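Local structure of putative invasin (Yersinia pseudotuberculosis IP 31758, 5N40) at residues I102-V110 with A202-T212. The protein is a putative invasin, an adhesin with a C-type lectin-like fold that probably mediates attachment of the bacterium to other cells. The protein carries 1 engineered substitution. Numbering follows the deposited sequence.
Sequences IPAPVDLTV and AAAESGDMENT. Engineered in segment 202-212: A203 (natural residue Lys).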
ATOM      1  N   ILE A 102      -9.287   9.526  23.912  1.00 13.24           N
ATOM      2  CA  ILE A 102      -9.025   8.247  23.264  1.00 14.14           C
ATOM      3  C   ILE A 102      -9.458   8.326  21.806  1.00 13.41           C
ATOM      4  O   ILE A 102     -10.143   9.277  21.407  1.00 15.52           O
ATOM      5  CB  ILE A 102      -9.722   7.090  24.001  1.00 15.65           C
ATOM      6  CG1 ILE A 102     -11.248   7.158  23.854  1.00 16.40           C
ATOM      7  CG2 ILE A 102      -9.313   7.089  25.477  1.00 17.75           C
ATOM      8  CD1 ILE A 102     -11.972   5.965  24.458  1.00 20.01           C
ATOM      9  N   PRO A 103      -9.068   7.353  20.985  1.00 15.02           N
ATOM     10  CA  PRO A 103      -9.426   7.389  19.563  1.00 13.95           C
ATOM     11  C   PRO A 103     -10.928   7.382  19.331  1.00 15.91           C
ATOM     12  O   PRO A 103     -11.700   6.766  20.071  1.00 14.55           O
ATOM     13  CB  PRO A 103      -8.786   6.113  19.009  1.00 15.07           C
ATOM     14  CG  PRO A 103      -7.642   5.848  19.900  1.00 17.89           C
ATOM     15  CD  PRO A 103      -8.104   6.283  21.278  1.00 13.92           C
ATOM     16  N   ALA A 104     -11.329   8.046  18.255  1.00 14.40           N
ATOM     17  CA  ALA A 104     -12.727   8.083  17.873  1.00 13.30           C
ATOM     18  C   ALA A 104     -13.067   6.832  17.072  1.00 13.06           C
ATOM     19  O   ALA A 104     -12.370   6.522  16.092  1.00 11.62           O
ATOM     20  CB  ALA A 104     -13.022   9.329  17.041  1.00 17.44           C
ATOM     21  N   PRO A 105     -14.097   6.085  17.454  1.00 14.09           N
ATOM     22  CA  PRO A 105     -14.546   4.989  16.592  1.00 13.68           C
ATOM     23  C   PRO A 105     -14.910   5.526  15.216  1.00 12.68           C
ATOM     24  O   PRO A 105     -15.640   6.515  15.092  1.00 14.54           O
ATOM     25  CB  PRO A 105     -15.763   4.428  17.328  1.00 15.40           C
ATOM     26  CG  PRO A 105     -15.496   4.753  18.778  1.00 17.90           C
ATOM     27  CD  PRO A 105     -14.801   6.087  18.758  1.00 15.78           C
ATOM     28  N   VAL A 106     -14.392   4.867  14.176  1.00 12.35           N
ATOM     29  CA  VAL A 106     -14.632   5.291  12.801  1.00 13.75           C
ATOM     30  C   VAL A 106     -14.936   4.089  11.915  1.00 13.28           C
ATOM     31  O   VAL A 106     -14.610   2.943  12.233  1.00 12.29           O
ATOM     32  CB  VAL A 106     -13.440   6.068  12.209  1.00 14.24           C
ATOM     33  CG1 VAL A 106     -13.294   7.418  12.882  1.00 11.77           C
ATOM     34  CG2 VAL A 106     -12.151   5.251  12.325  1.00 15.26           C
ATOM     35  N   ASP A 107     -15.585   4.377  10.788  1.00 11.85           N
ATOM     36  CA  ASP A 107     -15.692   3.451   9.667  1.00 13.24           C
ATOM     37  C   ASP A 107     -14.751   3.935   8.574  1.00 12.21           C
ATOM     38  O   ASP A 107     -14.734   5.129   8.248  1.00 12.75           O
ATOM     39  CB  ASP A 107     -17.114   3.377   9.101  1.00 15.08           C
ATOM     40  CG  ASP A 107     -18.143   2.925  10.116  1.00 16.03           C
ATOM     41  OD1 ASP A 107     -17.885   1.948  10.853  1.00 15.54           O
ATOM     42  OD2 ASP A 107     -19.222   3.552  10.148  1.00 15.00           O
ATOM     43  N   LEU A 108     -13.977   3.018   8.021  1.00 13.25           N
ATOM     44  CA  LEU A 108     -13.032   3.342   6.965  1.00 14.75           C
ATOM     45  C   LEU A 108     -13.543   2.858   5.616  1.00 14.24           C
ATOM     46  O   LEU A 108     -14.032   1.732   5.488  1.00 12.85           O
ATOM     47  CB  LEU A 108     -11.667   2.711   7.231  1.00 13.27           C
ATOM     48  CG  LEU A 108     -10.952   3.089   8.527  1.00 12.88           C
ATOM     49  CD1 LEU A 108      -9.546   2.502   8.536  1.00 16.70           C
ATOM     50  CD2 LEU A 108     -10.895   4.575   8.711  1.00 12.11           C
ATOM     51  N   THR A 109     -13.411   3.718   4.614  1.00 12.44           N
ATOM     52  CA  THR A 109     -13.557   3.339   3.218  1.00 14.22           C
ATOM     53  C   THR A 109     -12.199   3.479   2.547  1.00 11.12           C
ATOM     54  O   THR A 109     -11.478   4.446   2.802  1.00 11.58           O
ATOM     55  CB  THR A 109     -14.586   4.224   2.510  1.00 16.97           C
ATOM     56  OG1 THR A 109     -15.832   4.175   3.217  1.00 18.26           O
ATOM     57  CG2 THR A 109     -14.807   3.751   1.084  1.00 18.14           C
ATOM     58  N   VAL A 110     -11.856   2.521   1.684  1.00 10.32           N
ATOM     59  CA  VAL A 110     -10.571   2.524   0.990  1.00 10.76           C
ATOM     60  C   VAL A 110     -10.833   2.445  -0.504  1.00 13.67           C
ATOM     61  O   VAL A 110     -11.462   1.493  -0.978  1.00 16.11           O
ATOM     62  CB  VAL A 110      -9.667   1.367   1.444  1.00 15.15           C
ATOM     63  CG1 VAL A 110      -8.290   1.485   0.804  1.00 15.75           C
ATOM     64  CG2 VAL A 110      -9.541   1.364   2.954  1.00 15.11           C
ATOM     65  N   ALA A 202      -5.670  -0.902   6.009  1.00 11.24           N
ATOM     66  CA  ALA A 202      -5.607   0.385   6.680  1.00 11.99           C
ATOM     67  C   ALA A 202      -6.206   0.242   8.072  1.00 12.81           C
ATOM     68  O   ALA A 202      -7.316  -0.271   8.216  1.00 13.49           O
ATOM     69  CB  ALA A 202      -6.367   1.440   5.877  1.00 12.76           C
ATOM     70  N   ALA A 203      -5.465   0.676   9.090  1.00 12.43           N
ATOM     71  CA  ALA A 203      -5.920   0.635  10.474  1.00 10.07           C
ATOM     72  C   ALA A 203      -5.874   2.029  11.086  1.00 14.60           C
ATOM     73  O   ALA A 203      -4.819   2.673  11.108  1.00 14.89           O
ATOM     74  CB  ALA A 203      -5.066  -0.320  11.307  1.00 13.32           C
ATOM     75  N   ALA A 204      -7.011   2.481  11.607  1.00 13.67           N
ATOM     76  CA  ALA A 204      -7.048   3.714  12.374  1.00 11.75           C
ATOM     77  C   ALA A 204      -6.585   3.436  13.803  1.00 13.31           C
ATOM     78  O   ALA A 204      -6.554   2.291  14.254  1.00 12.88           O
ATOM     79  CB  ALA A 204      -8.459   4.305  12.372  1.00 14.57           C
ATOM     80  N   GLU A 205      -6.207   4.504  14.511  1.00 11.31           N
ATOM     81  CA  GLU A 205      -5.729   4.334  15.879  1.00 15.16           C
ATOM     82  C   GLU A 205      -6.792   3.723  16.784  1.00 12.51           C
ATOM     83  O   GLU A 205      -6.455   3.160  17.830  1.00 14.44           O
ATOM     84  CB  GLU A 205      -5.242   5.679  16.444  1.00 17.73           C
ATOM     85  CG  GLU A 205      -6.186   6.842  16.255  1.00 17.13           C
ATOM     86  CD  GLU A 205      -5.624   8.150  16.789  1.00 22.09           C
ATOM     87  OE1 GLU A 205      -4.865   8.111  17.789  1.00 18.81           O
ATOM     88  OE2 GLU A 205      -5.934   9.209  16.194  1.00 14.89           O
ATOM     89  N   SER A 206      -8.062   3.780  16.393  1.00 11.79           N
ATOM     90  CA  SER A 206      -9.128   3.160  17.172  1.00 14.09           C
ATOM     91  C   SER A 206      -9.141   1.644  17.049  1.00 14.38           C
ATOM     92  O   SER A 206      -9.840   0.985  17.825  1.00 16.09           O
ATOM     93  CB  SER A 206     -10.476   3.686  16.709  1.00 15.63           C
ATOM     94  OG  SER A 206     -10.635   3.390  15.333  1.00 13.23           O
ATOM     95  N   GLY A 207      -8.418   1.086  16.084  1.00 13.29           N
ATOM     96  CA  GLY A 207      -8.486  -0.325  15.778  1.00 14.75           C
ATOM     97  C   GLY A 207      -9.475  -0.669  14.689  1.00 14.34           C
ATOM     98  O   GLY A 207      -9.561  -1.839  14.289  1.00 14.60           O
ATOM     99  N   ASP A 208     -10.240   0.307  14.216  1.00 12.38           N
ATOM    100  CA  ASP A 208     -11.088   0.116  13.051  1.00 13.06           C
ATOM    101  C   ASP A 208     -10.221  -0.023  11.804  1.00 10.49           C
ATOM    102  O   ASP A 208      -9.205   0.663  11.664  1.00 14.27           O
ATOM    103  CB  ASP A 208     -12.050   1.291  12.923  1.00 12.48           C
ATOM    104  CG  ASP A 208     -13.041   1.349  14.075  1.00 16.15           C
ATOM    105  OD1 ASP A 208     -13.846   0.402  14.182  1.00 15.37           O
ATOM    106  OD2 ASP A 208     -12.984   2.309  14.887  1.00 13.18           O
ATOM    107  N   MET A 209     -10.602  -0.945  10.919  1.00 12.14           N
ATOM    108  CA  MET A 209      -9.760  -1.324   9.789  1.00 11.52           C
ATOM    109  C   MET A 209     -10.606  -1.575   8.549  1.00 13.90           C
ATOM    110  O   MET A 209     -11.813  -1.815   8.624  1.00 14.74           O
ATOM    111  CB  MET A 209      -8.951  -2.591  10.091  1.00 12.96           C
ATOM    112  CG  MET A 209      -8.208  -2.570  11.411  1.00 18.02           C
ATOM    113  SD  MET A 209      -7.509  -4.174  11.823  1.00 18.55           S
ATOM    114  CE  MET A 209      -8.947  -5.214  11.932  1.00 20.24           C
ATOM    115  N   GLU A 210      -9.937  -1.551   7.398  1.00 11.52           N
ATOM    116  CA  GLU A 210     -10.545  -1.927   6.129  1.00 12.60           C
ATOM    117  C   GLU A 210      -9.419  -2.328   5.187  1.00 13.60           C
ATOM    118  O   GLU A 210      -8.309  -1.803   5.290  1.00 12.73           O
ATOM    119  CB  GLU A 210     -11.376  -0.781   5.535  1.00 15.02           C
ATOM    120  CG  GLU A 210     -12.094  -1.136   4.245  1.00 15.83           C
ATOM    121  CD  GLU A 210     -12.982  -2.353   4.395  1.00 17.83           C
ATOM    122  OE1 GLU A 210     -12.478  -3.491   4.268  1.00 17.92           O
ATOM    123  OE2 GLU A 210     -14.188  -2.168   4.674  1.00 16.79           O
ATOM    124  N   ASN A 211      -9.717  -3.270   4.282  1.00 13.10           N
ATOM    125  CA  ASN A 211      -8.744  -3.850   3.360  1.00 13.69           C
ATOM    126  C   ASN A 211      -8.992  -3.395   1.929  1.00 14.59           C
ATOM    127  O   ASN A 211     -10.124  -3.104   1.535  1.00 14.24           O
ATOM    128  CB  ASN A 211      -8.803  -5.384   3.361  1.00 19.70           C
ATOM    129  CG  ASN A 211      -8.387  -5.995   4.677  1.00 18.84           C
ATOM    130  OD1 ASN A 211      -7.594  -5.427   5.416  1.00 24.71           O
ATOM    131  ND2 ASN A 211      -8.908  -7.182   4.963  1.00 31.28           N
ATOM    132  N   THR A 212      -7.920  -3.390   1.136  1.00 14.02           N
ATOM    133  CA  THR A 212      -8.035  -3.225  -0.307  1.00 11.91           C
ATOM    134  C   THR A 212      -6.892  -3.982  -0.968  1.00 16.46           C
ATOM    135  O   THR A 212      -5.826  -4.160  -0.376  1.00 14.46           O
ATOM    136  CB  THR A 212      -8.007  -1.743  -0.722  1.00 12.89           C
ATOM    137  OG1 THR A 212      -8.641  -1.577  -1.996  1.00 16.96           O
ATOM    138  CG2 THR A 212      -6.571  -1.204  -0.792  1.00 15.62           C
TER
HETATM  139  O   HOH W   1      -9.511   6.598  15.476  1.00 13.70           O
HETATM  140  O   HOH W   2      -8.951   9.165  16.433  1.00 14.23           O
HETATM  141  O   HOH W   3     -13.675   0.376   9.359  1.00 20.28           O
HETATM  142  O   HOH W   4     -15.643  -0.217   3.151  1.00 22.44           O
HETATM  143  O   HOH W   5     -15.113  -0.448   6.766  1.00 23.06           O
HETATM  144  O   HOH W   6     -11.224  -1.068  -1.627  1.00 21.50           O
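L108 drops its CD1 methyl into the 202-212 hairpin, 3.6 Å from A202 O on one strand and 3.6 Å from D208 O, just ahead of the second. The small A202 and A204 side chains shape the hollow that receives it, and M143 and A129 also touch the leucine. Two residues to either side along the strand, V106 and V110 continue the fit: V106 CG2 lies 3.8 Å from A204 CB, while V110 splits its two methyls over strand 209-217. There V110 CG1, anti to the backbone N (chi1 -174°), meets T212 CG2 at 3.6 Å, and CG2 rests against the aliphatic base of E210. At the hairpin tip, a type I turn from A204 to G207, the ring of P103 presses on the backbone of E205 and S206, its CB 3.5 Å from S206 CA. D208 OD2 takes a nearly straight bond from V106 N (3.0 Å, 169°) and another from S206 OG, the two arriving from opposite faces of the carboxylate plane; D208 OD1 forms a salt bridge with K132. One water links L108 N to M209 O. Edge strand 106-112 thus runs nearly parallel to strand 209-217 of the other sheet, closing the side of a bacterial immunoglobulin-like beta sandwich where the chain enters from strand 90-102.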